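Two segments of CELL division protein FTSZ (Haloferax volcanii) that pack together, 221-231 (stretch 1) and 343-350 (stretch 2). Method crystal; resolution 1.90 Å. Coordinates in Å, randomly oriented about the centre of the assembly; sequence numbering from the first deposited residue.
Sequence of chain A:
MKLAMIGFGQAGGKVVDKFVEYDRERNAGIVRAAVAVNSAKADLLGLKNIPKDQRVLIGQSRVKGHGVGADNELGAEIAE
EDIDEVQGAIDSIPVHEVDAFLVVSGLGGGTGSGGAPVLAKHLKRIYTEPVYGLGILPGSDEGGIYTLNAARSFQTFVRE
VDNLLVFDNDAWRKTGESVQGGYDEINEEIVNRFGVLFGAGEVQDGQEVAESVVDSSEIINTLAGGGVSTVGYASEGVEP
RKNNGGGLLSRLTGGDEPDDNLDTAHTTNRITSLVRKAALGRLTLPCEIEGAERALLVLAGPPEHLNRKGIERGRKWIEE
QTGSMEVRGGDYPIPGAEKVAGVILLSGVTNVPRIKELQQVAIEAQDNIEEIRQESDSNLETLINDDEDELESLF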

# COMPACT_ATOMS: atom_id res chain seq x y z
N ASN A 221 -11.69 10.23 -2.70
CA ASN A 221 -12.88 9.98 -3.50
C ASN A 221 -12.70 8.83 -4.51
O ASN A 221 -13.66 8.12 -4.82
CB ASN A 221 -13.34 11.27 -4.18
CG ASN A 221 -13.97 12.24 -3.20
OD1 ASN A 221 -14.33 11.85 -2.09
ND2 ASN A 221 -14.12 13.50 -3.59
N THR A 222 -11.48 8.64 -4.99
CA THR A 222 -11.19 7.49 -5.85
C THR A 222 -11.31 6.17 -5.07
O THR A 222 -11.78 5.16 -5.61
CB THR A 222 -9.80 7.62 -6.51
OG1 THR A 222 -9.77 8.80 -7.31
CG2 THR A 222 -9.51 6.41 -7.43
N LEU A 223 -10.91 6.19 -3.80
CA LEU A 223 -10.89 4.98 -2.99
C LEU A 223 -12.22 4.72 -2.30
O LEU A 223 -12.41 3.66 -1.72
CB LEU A 223 -9.79 5.07 -1.93
CG LEU A 223 -8.36 5.19 -2.44
CD1 LEU A 223 -7.40 5.55 -1.32
CD2 LEU A 223 -7.93 3.89 -3.12
N ALA A 224 -13.14 5.68 -2.35
CA ALA A 224 -14.30 5.66 -1.46
C ALA A 224 -15.26 4.50 -1.68
O ALA A 224 -15.98 4.10 -0.75
CB ALA A 224 -15.06 7.00 -1.54
N GLY A 225 -15.28 3.95 -2.89
CA GLY A 225 -16.16 2.82 -3.18
C GLY A 225 -15.76 1.52 -2.49
O GLY A 225 -16.52 0.56 -2.48
N GLY A 226 -14.55 1.48 -1.94
CA GLY A 226 -14.10 0.32 -1.17
C GLY A 226 -13.61 -0.84 -2.02
O GLY A 226 -13.47 -0.73 -3.24
N GLY A 227 -13.33 -1.96 -1.37
CA GLY A 227 -12.85 -3.14 -2.06
C GLY A 227 -11.34 -3.11 -2.21
O GLY A 227 -10.64 -2.65 -1.33
N VAL A 228 -10.86 -3.60 -3.35
CA VAL A 228 -9.43 -3.77 -3.59
C VAL A 228 -8.93 -2.77 -4.63
O VAL A 228 -9.61 -2.53 -5.62
CB VAL A 228 -9.16 -5.21 -4.11
CG1 VAL A 228 -7.72 -5.37 -4.54
CG2 VAL A 228 -9.52 -6.23 -3.04
N SER A 229 -7.75 -2.20 -4.40
CA SER A 229 -7.13 -1.33 -5.40
C SER A 229 -5.78 -1.84 -5.87
O SER A 229 -5.09 -2.56 -5.15
CB SER A 229 -6.98 0.10 -4.88
OG SER A 229 -8.24 0.63 -4.56
N THR A 230 -5.41 -1.44 -7.08
CA THR A 230 -4.13 -1.82 -7.67
C THR A 230 -3.50 -0.57 -8.29
O THR A 230 -4.21 0.37 -8.66
CB THR A 230 -4.31 -2.95 -8.73
OG1 THR A 230 -3.03 -3.41 -9.20
CG2 THR A 230 -5.15 -2.47 -9.93
N VAL A 231 -2.18 -0.56 -8.39
CA VAL A 231 -1.49 0.60 -8.94
C VAL A 231 -0.61 0.27 -10.14
O VAL A 231 0.19 -0.67 -10.10
CB VAL A 231 -0.67 1.33 -7.84
CG1 VAL A 231 0.28 2.34 -8.44
CG2 VAL A 231 -1.61 2.02 -6.85
N VAL A 343 1.40 7.50 -12.56
CA VAL A 343 0.79 6.46 -11.73
C VAL A 343 -0.69 6.39 -12.03
O VAL A 343 -1.36 7.41 -12.16
CB VAL A 343 1.01 6.74 -10.22
CG1 VAL A 343 -0.17 6.25 -9.38
CG2 VAL A 343 2.31 6.10 -9.75
N ILE A 344 -1.21 5.18 -12.16
CA ILE A 344 -2.64 5.01 -12.28
C ILE A 344 -3.14 4.20 -11.10
O ILE A 344 -2.66 3.09 -10.85
CB ILE A 344 -3.02 4.30 -13.59
CG1 ILE A 344 -2.47 5.09 -14.79
CG2 ILE A 344 -4.53 4.15 -13.69
CD1 ILE A 344 -2.69 4.42 -16.14
N LEU A 345 -4.07 4.77 -10.35
CA LEU A 345 -4.70 4.07 -9.24
C LEU A 345 -6.04 3.58 -9.75
O LEU A 345 -6.83 4.37 -10.28
CB LEU A 345 -4.89 5.03 -8.06
CG LEU A 345 -5.84 4.59 -6.94
CD1 LEU A 345 -5.34 3.31 -6.24
CD2 LEU A 345 -6.06 5.72 -5.92
N LEU A 346 -6.26 2.28 -9.64
CA LEU A 346 -7.52 1.67 -10.03
C LEU A 346 -8.16 1.09 -8.79
O LEU A 346 -7.60 0.20 -8.15
CB LEU A 346 -7.29 0.58 -11.08
CG LEU A 346 -6.66 1.04 -12.39
CD1 LEU A 346 -6.33 -0.15 -13.28
CD2 LEU A 346 -7.58 2.00 -13.13
N SER A 347 -9.33 1.61 -8.43
CA SER A 347 -9.99 1.19 -7.21
C SER A 347 -11.23 0.39 -7.56
O SER A 347 -11.91 0.71 -8.52
CB SER A 347 -10.33 2.41 -6.34
OG SER A 347 -11.34 2.09 -5.39
N GLY A 348 -11.50 -0.66 -6.79
CA GLY A 348 -12.70 -1.44 -7.01
C GLY A 348 -12.54 -2.43 -8.15
O GLY A 348 -13.48 -2.68 -8.91
N VAL A 349 -11.34 -2.98 -8.30
CA VAL A 349 -11.12 -3.99 -9.33
C VAL A 349 -11.83 -5.29 -8.96
O VAL A 349 -11.97 -5.61 -7.77
CB VAL A 349 -9.62 -4.24 -9.59
CG1 VAL A 349 -8.98 -3.01 -10.23
CG2 VAL A 349 -8.90 -4.63 -8.30
N THR A 350 -12.30 -6.01 -9.97
CA THR A 350 -13.09 -7.22 -9.76
C THR A 350 -12.65 -8.35 -10.70
O THR A 350 -11.90 -8.12 -11.65
CB THR A 350 -14.59 -6.96 -9.99
OG1 THR A 350 -14.77 -6.40 -11.30
CG2 THR A 350 -15.15 -6.00 -8.95
O HOH W 1 -14.02 1.05 -5.18
O HOH W 2 -12.76 -4.51 -5.37

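Strands 228-231 and 343-347 of the cell division protein FtsZ run antiparallel, their N-to-C directions 163° apart, and the contact buries 622 Å² in all. The residues covering most surface are Leu-345 (81 Å²), Ser-347 (68 Å²) and Thr-230 (67 Å²), with Val-231 close behind.

Thr-230 forms the hydrogen-bonded pair of the ladder, with Leu-346. Two backbone hydrogen bonds join them, Thr-230 N to Leu-346 O at 2.9 Å and Leu-346 N to Thr-230 O at 3.0 Å, both nearly straight (162° and 173° at the hydrogen). Its side chain, chi1 t, lies on the same face of the sheet as that of Leu-346; Thr-230 CG2 sits 3.9 Å from Leu-346 CB and also 3.9 Å from Val-349 CG1, so the methyl group packs against carbon while OG1 is hydrogen-bonded elsewhere in the structure.

Leu-345 occupies the other face, shared with Ser-229, Val-231 and Ser-347. It is paired with Val-231 without mutual backbone hydrogen bonds, and its side chain (chi1 t, chi2 p) brings its end nearer to stretch 1. Leu-345 CD1 lies 3.9 Å from Ser-229 CB and 4.0 Å from Val-231 CG2. Leu-345 CD2 is 3.8 Å from both Thr-222 CG2 and Leu-223 CD2, and Leu-345 CD1 also lies 4.1 Å from Leu-223 CD2. One leucine thus packs against both strand and helix. Val-231 extends the apolar surface, its CG1 4.0 Å from Val-343 CG1.

Ser-347 faces Ser-229 at the closest CA pairing of the register, CA to CA 4.2 Å, and Ser-229 OG approaches Ser-347 CB to 3.3 Å. The hydroxyl of Ser-347 lies near the helix: OG is 3.1 Å from Thr-222 O. A water links it to the turn, accepting from Ser-347 OG at 2.9 Å and donating to Gly-226 O at 2.7 Å. That turn, type I from Leu-223 to Gly-226, is closed by Gly-226 N to Leu-223 O at 3.1 Å.

Val-228 O accepts two hydrogen bonds, from Gly-348 N at 2.9 Å and from Val-349 N at 3.2 Å; the former is the more bent, 136° against 152° at the hydrogen. Gly-348 has a positive phi, which favours glycine. A second water bridges the same region, accepting from Val-228 N at 2.9 Å and donating to Val-349 O at 2.8 Å, while Val-228 CG1 and Val-349 CG2 pack at 4.0 Å.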